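Local coordinates for protein glutathione S-transferase delta (Bombyx mori, PDB 3VK9) that probably catalyses the conjugation of glutathione to electrophilic compounds, as expected of a homodimeric delta-class transferase, at residues L46-Q51 against T56-G61; K147-A150 against V156-L159. All coordinates share one frame; numbering follows the deposited sequence.

Contact 1. Residues L46-Q51 against T56-G61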
loop_
_atom_site.group_PDB
_atom_site.type_symbol
_atom_site.label_atom_id
_atom_site.label_comp_id
_atom_site.label_asym_id
_atom_site.label_seq_id
_atom_site.Cartn_x
_atom_site.Cartn_y
_atom_site.Cartn_z
ATOM N N LEU A 46 -21.567 2.776 -5.977
ATOM C CA LEU A 46 -21.243 2.261 -4.644
ATOM C C LEU A 46 -21.394 0.750 -4.593
ATOM O O LEU A 46 -20.600 0.076 -3.937
ATOM C CB LEU A 46 -22.098 2.912 -3.559
ATOM C CG LEU A 46 -21.874 4.417 -3.473
ATOM C CD1 LEU A 46 -22.925 5.090 -2.585
ATOM C CD2 LEU A 46 -20.452 4.733 -3.015
ATOM N N LYS A 47 -22.418 0.230 -5.273
ATOM C CA LYS A 47 -22.585 -1.213 -5.422
ATOM C C LYS A 47 -21.284 -1.882 -5.879
ATOM O O LYS A 47 -20.886 -2.915 -5.346
ATOM C CB LYS A 47 -23.698 -1.534 -6.428
ATOM C CG LYS A 47 -23.903 -3.033 -6.640
ATOM C CD LYS A 47 -25.119 -3.303 -7.492
ATOM C CE LYS A 47 -25.321 -4.806 -7.684
ATOM N NZ LYS A 47 -24.218 -5.435 -8.481
ATOM N N LEU A 48 -20.632 -1.281 -6.873
ATOM C CA LEU A 48 -19.406 -1.831 -7.432
ATOM C C LEU A 48 -18.219 -1.541 -6.516
ATOM O O LEU A 48 -17.336 -2.376 -6.326
ATOM C CB LEU A 48 -19.165 -1.244 -8.833
ATOM C CG LEU A 48 -20.273 -1.541 -9.856
ATOM C CD1 LEU A 48 -19.923 -0.956 -11.227
ATOM C CD2 LEU A 48 -20.511 -3.037 -9.942
ATOM N N ASN A 49 -18.216 -0.350 -5.936
ATOM C CA ASN A 49 -17.102 0.108 -5.135
ATOM C C ASN A 49 -17.595 1.052 -4.045
ATOM O O ASN A 49 -17.785 2.241 -4.296
ATOM C CB ASN A 49 -16.075 0.833 -6.018
ATOM C CG ASN A 49 -14.885 1.324 -5.225
ATOM O OD1 ASN A 49 -14.876 1.242 -3.997
ATOM N ND2 ASN A 49 -13.869 1.828 -5.919
ATOM N N PRO A 50 -17.810 0.520 -2.834
ATOM C CA PRO A 50 -18.298 1.335 -1.719
ATOM C C PRO A 50 -17.309 2.425 -1.295
ATOM O O PRO A 50 -17.685 3.354 -0.593
ATOM C CB PRO A 50 -18.502 0.305 -0.598
ATOM C CG PRO A 50 -17.678 -0.892 -1.006
ATOM C CD PRO A 50 -17.721 -0.911 -2.488
ATOM N N GLN A 51 -16.056 2.312 -1.717
ATOM C CA GLN A 51 -15.075 3.345 -1.402
ATOM C C GLN A 51 -15.153 4.478 -2.421
ATOM O O GLN A 51 -14.425 5.465 -2.318
ATOM C CB GLN A 51 -13.659 2.758 -1.367
ATOM C CG GLN A 51 -12.660 3.664 -0.668
ATOM C CD GLN A 51 -11.424 2.924 -0.218
ATOM O OE1 GLN A 51 -11.359 1.692 -0.297
ATOM N NE2 GLN A 51 -10.431 3.673 0.266
ATOM N N THR A 56 -11.897 1.261 -10.856
ATOM C CA THR A 56 -12.531 0.037 -10.385
ATOM C C THR A 56 -12.578 -0.962 -11.541
ATOM O O THR A 56 -13.157 -0.690 -12.602
ATOM C CB THR A 56 -13.968 0.281 -9.834
ATOM O OG1 THR A 56 -13.946 1.328 -8.854
ATOM C CG2 THR A 56 -14.542 -0.981 -9.211
ATOM N N LEU A 57 -11.956 -2.113 -11.322
ATOM C CA LEU A 57 -11.909 -3.189 -12.301
ATOM C C LEU A 57 -13.085 -4.134 -12.006
ATOM O O LEU A 57 -13.250 -4.560 -10.871
ATOM C CB LEU A 57 -10.573 -3.923 -12.132
ATOM C CG LEU A 57 -10.106 -5.013 -13.115
ATOM C CD1 LEU A 57 -10.743 -6.365 -12.860
ATOM C CD2 LEU A 57 -10.293 -4.558 -14.544
ATOM N N VAL A 58 -13.914 -4.443 -13.000
ATOM C CA VAL A 58 -15.022 -5.379 -12.771
ATOM C C VAL A 58 -14.928 -6.561 -13.718
ATOM O O VAL A 58 -15.064 -6.424 -14.939
ATOM C CB VAL A 58 -16.406 -4.718 -12.896
ATOM C CG1 VAL A 58 -17.512 -5.733 -12.597
ATOM C CG2 VAL A 58 -16.500 -3.536 -11.949
ATOM N N ASP A 59 -14.693 -7.731 -13.131
ATOM C CA ASP A 59 -14.409 -8.934 -13.890
ATOM C C ASP A 59 -15.432 -9.993 -13.479
ATOM O O ASP A 59 -15.190 -10.787 -12.573
ATOM C CB ASP A 59 -12.979 -9.393 -13.603
ATOM C CG ASP A 59 -12.555 -10.557 -14.467
ATOM O OD1 ASP A 59 -13.388 -11.030 -15.255
ATOM O OD2 ASP A 59 -11.396 -11.012 -14.351
ATOM N N ASP A 60 -16.578 -9.981 -14.153
ATOM C CA ASP A 60 -17.734 -10.765 -13.738
ATOM C C ASP A 60 -18.106 -10.465 -12.286
ATOM O O ASP A 60 -18.469 -9.336 -11.946
ATOM C CB ASP A 60 -17.477 -12.259 -13.938
ATOM C CG ASP A 60 -17.184 -12.605 -15.388
ATOM O OD1 ASP A 60 -17.377 -11.726 -16.260
ATOM O OD2 ASP A 60 -16.769 -13.754 -15.658
ATOM N N GLY A 61 -18.009 -11.478 -11.432
ATOM C CA GLY A 61 -18.378 -11.324 -10.037
ATOM C C GLY A 61 -17.376 -10.542 -9.201
ATOM O O GLY A 61 -17.675 -10.179 -8.063
#
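Asn49 and Thr56 bring the two segments nearest, their CA atoms 7.0 Å apart where the chain leaving helix 43-48 passes the start of strand 56-59 in the thioredoxin-like N-terminal domain. Asn49 holds CG anti to its backbone N (chi1 -180°), which carries the amide across to the strand. There Asn49 ND2 donates to Thr56 OG1 at 3.0 Å; the bond is fairly straight (161° at the hydrogen), and the hydroxyl lies close to the amide plane. Beside it, Asn49 CB lies 4.0 Å from Thr56 CG2, the methyl branch of the threonine. Both polar ends have further partners: Asn49 ND2 also bonds Thr53 OG1, and Thr56 OG1 bonds the hydroxyl of Tyr45 of helix 43-48. With this pairing the buried amide nitrogen is held by two hydroxyls, which should fix its rotation. Farther along the strand the contact becomes apolar and looser. Leu48 CD1 reaches Val58 CG2 at 4.3 Å, and both side chains also lean on Tyr6 of the neighbouring strand 4-7, so Leu48 packs against two strands of the sheet. At the end of the turn that follows the helix the second subunit comes in, where Gln51 NE2 bonds Thr105 OG1 of that subunit. The turn itself is an Asx turn: Asn49 OD1, the other end of the amide, accepts from Gln51 N at 2.8 Å, with the donor standing 35° above the carbonyl plane.

Contact 2. Residues K147-A150 against V156-L159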
loop_
_atom_site.group_PDB
_atom_site.type_symbol
_atom_site.label_atom_id
_atom_site.label_comp_id
_atom_site.label_asym_id
_atom_site.label_seq_id
_atom_site.Cartn_x
_atom_site.Cartn_y
_atom_site.Cartn_z
ATOM N N LYS A 147 18.709 -0.143 -13.920
ATOM C CA LYS A 147 17.896 0.341 -15.035
ATOM C C LYS A 147 16.448 0.582 -14.629
ATOM O O LYS A 147 15.843 1.582 -15.012
ATOM C CB LYS A 147 17.916 -0.688 -16.167
ATOM C CG LYS A 147 17.346 -0.195 -17.496
ATOM C CD LYS A 147 17.379 -1.339 -18.510
ATOM C CE LYS A 147 17.559 -0.882 -19.947
ATOM N NZ LYS A 147 16.394 -0.137 -20.464
ATOM N N TYR A 148 15.890 -0.364 -13.879
ATOM C CA TYR A 148 14.501 -0.291 -13.448
ATOM C C TYR A 148 14.440 -0.358 -11.934
ATOM O O TYR A 148 15.442 -0.606 -11.273
ATOM C CB TYR A 148 13.685 -1.431 -14.074
ATOM C CG TYR A 148 13.525 -1.327 -15.576
ATOM C CD1 TYR A 148 12.681 -0.371 -16.135
ATOM C CD2 TYR A 148 14.216 -2.176 -16.439
ATOM C CE1 TYR A 148 12.521 -0.263 -17.506
ATOM C CE2 TYR A 148 14.063 -2.081 -17.834
ATOM C CZ TYR A 148 13.211 -1.113 -18.355
ATOM O OH TYR A 148 13.029 -0.984 -19.722
ATOM N N VAL A 149 13.252 -0.155 -11.385
ATOM C CA VAL A 149 13.120 0.094 -9.958
ATOM C C VAL A 149 13.067 -1.207 -9.149
ATOM O O VAL A 149 13.312 -1.211 -7.944
ATOM C CB VAL A 149 11.888 1.002 -9.668
ATOM C CG1 VAL A 149 10.598 0.180 -9.645
ATOM C CG2 VAL A 149 12.074 1.774 -8.367
ATOM N N ALA A 150 12.757 -2.315 -9.810
ATOM C CA ALA A 150 12.638 -3.587 -9.095
ATOM C C ALA A 150 13.188 -4.735 -9.937
ATOM O O ALA A 150 12.477 -5.679 -10.306
ATOM C CB ALA A 150 11.195 -3.842 -8.693
ATOM N N VAL A 156 5.467 -4.095 -13.117
ATOM C CA VAL A 156 4.331 -3.305 -12.701
ATOM C C VAL A 156 4.727 -2.246 -11.665
ATOM O O VAL A 156 4.009 -1.261 -11.493
ATOM C CB VAL A 156 3.184 -4.192 -12.156
ATOM C CG1 VAL A 156 2.536 -4.965 -13.294
ATOM C CG2 VAL A 156 3.713 -5.137 -11.072
ATOM N N ALA A 157 5.850 -2.450 -10.967
ATOM C CA ALA A 157 6.350 -1.434 -10.044
ATOM C C ALA A 157 6.793 -0.154 -10.761
ATOM O O ALA A 157 6.504 0.945 -10.299
ATOM C CB ALA A 157 7.485 -1.983 -9.176
ATOM N N ASP A 158 7.515 -0.291 -11.871
ATOM C CA ASP A 158 7.860 0.882 -12.678
ATOM C C ASP A 158 6.586 1.616 -13.140
ATOM O O ASP A 158 6.482 2.839 -13.082
ATOM C CB ASP A 158 8.712 0.476 -13.895
ATOM C CG ASP A 158 10.032 -0.201 -13.500
ATOM O OD1 ASP A 158 10.939 0.497 -12.995
ATOM O OD2 ASP A 158 10.164 -1.426 -13.709
ATOM N N LEU A 159 5.611 0.862 -13.607
ATOM C CA LEU A 159 4.435 1.464 -14.208
ATOM C C LEU A 159 3.589 2.230 -13.175
ATOM O O LEU A 159 3.092 3.326 -13.438
ATOM C CB LEU A 159 3.601 0.387 -14.919
ATOM C CG LEU A 159 4.302 -0.448 -16.001
ATOM C CD1 LEU A 159 3.328 -1.477 -16.642
ATOM C CD2 LEU A 159 4.912 0.444 -17.061
HETATM O O HOH W 1 11.275 -3.196 -12.216
#
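Asp158 reaches Val149 because its CG stands anti to its own carbonyl carbon (chi1 -60°), swinging the carboxylate from the first turn of helix 156-167 onto the loop, while Tyr148 holds CG beside its backbone N (chi1 -67°) and brings CB and ring across the same carboxylate at about a right angle. Sequence and bonding fit the N-capping box of the glutathione transferase C-terminal domain: Asp158 OD2 accepts from Thr155 N, and as a second bond at this helix start Thr155 OG1 accepts from Ala157 N. The aspartate also ties the preceding loop to the helix. Val149 N donates to Asp158 OD1 at 2.9 Å on its syn side, and Trp184 NE1 of helix 179-191 bonds the same oxygen. Tyr148 CB lies 3.5 Å from both Asp158 OD1 and OD2, with its ring plane turned 64° from the carboxylate; its hydroxyl goes elsewhere, to Thr191 OG1. Next to the polar grip, Val149 CG1 meets Ala157 CB at 3.8 Å and Ala150 CB approaches the same methyl at 4.2 Å. An asparagine here would probably leave the two donors at one of the oxygens facing an NH2 instead of an acceptor, and weaken the hold between loop and helix. One water completes the join, donating to Asp158 OD2 at 2.6 Å and accepting from Ala150 N at 3.0 Å.

How the contacts relate
Contact 1 belongs to the N-terminal thioredoxin-like domain and contact 2 to the helical C-terminal one; they hold different elements, their centres 27 Å apart on opposite sides of the chain's centre and their nearest atoms about 13 Å apart. Contact 2 is fully buried and lies closer to the chain's centre, whereas contact 1 is only partly buried, with its leucine-valine end less enclosed and the second subunit close by. Each joins a helix end to nearby chain, but the chemistry differs: a neutral amide and hydroxyl link helix to strand in 46-51 against 56-61, while in 147-150 against 156-159 a carboxylate collects backbone N-H groups, an indole N-H and a water.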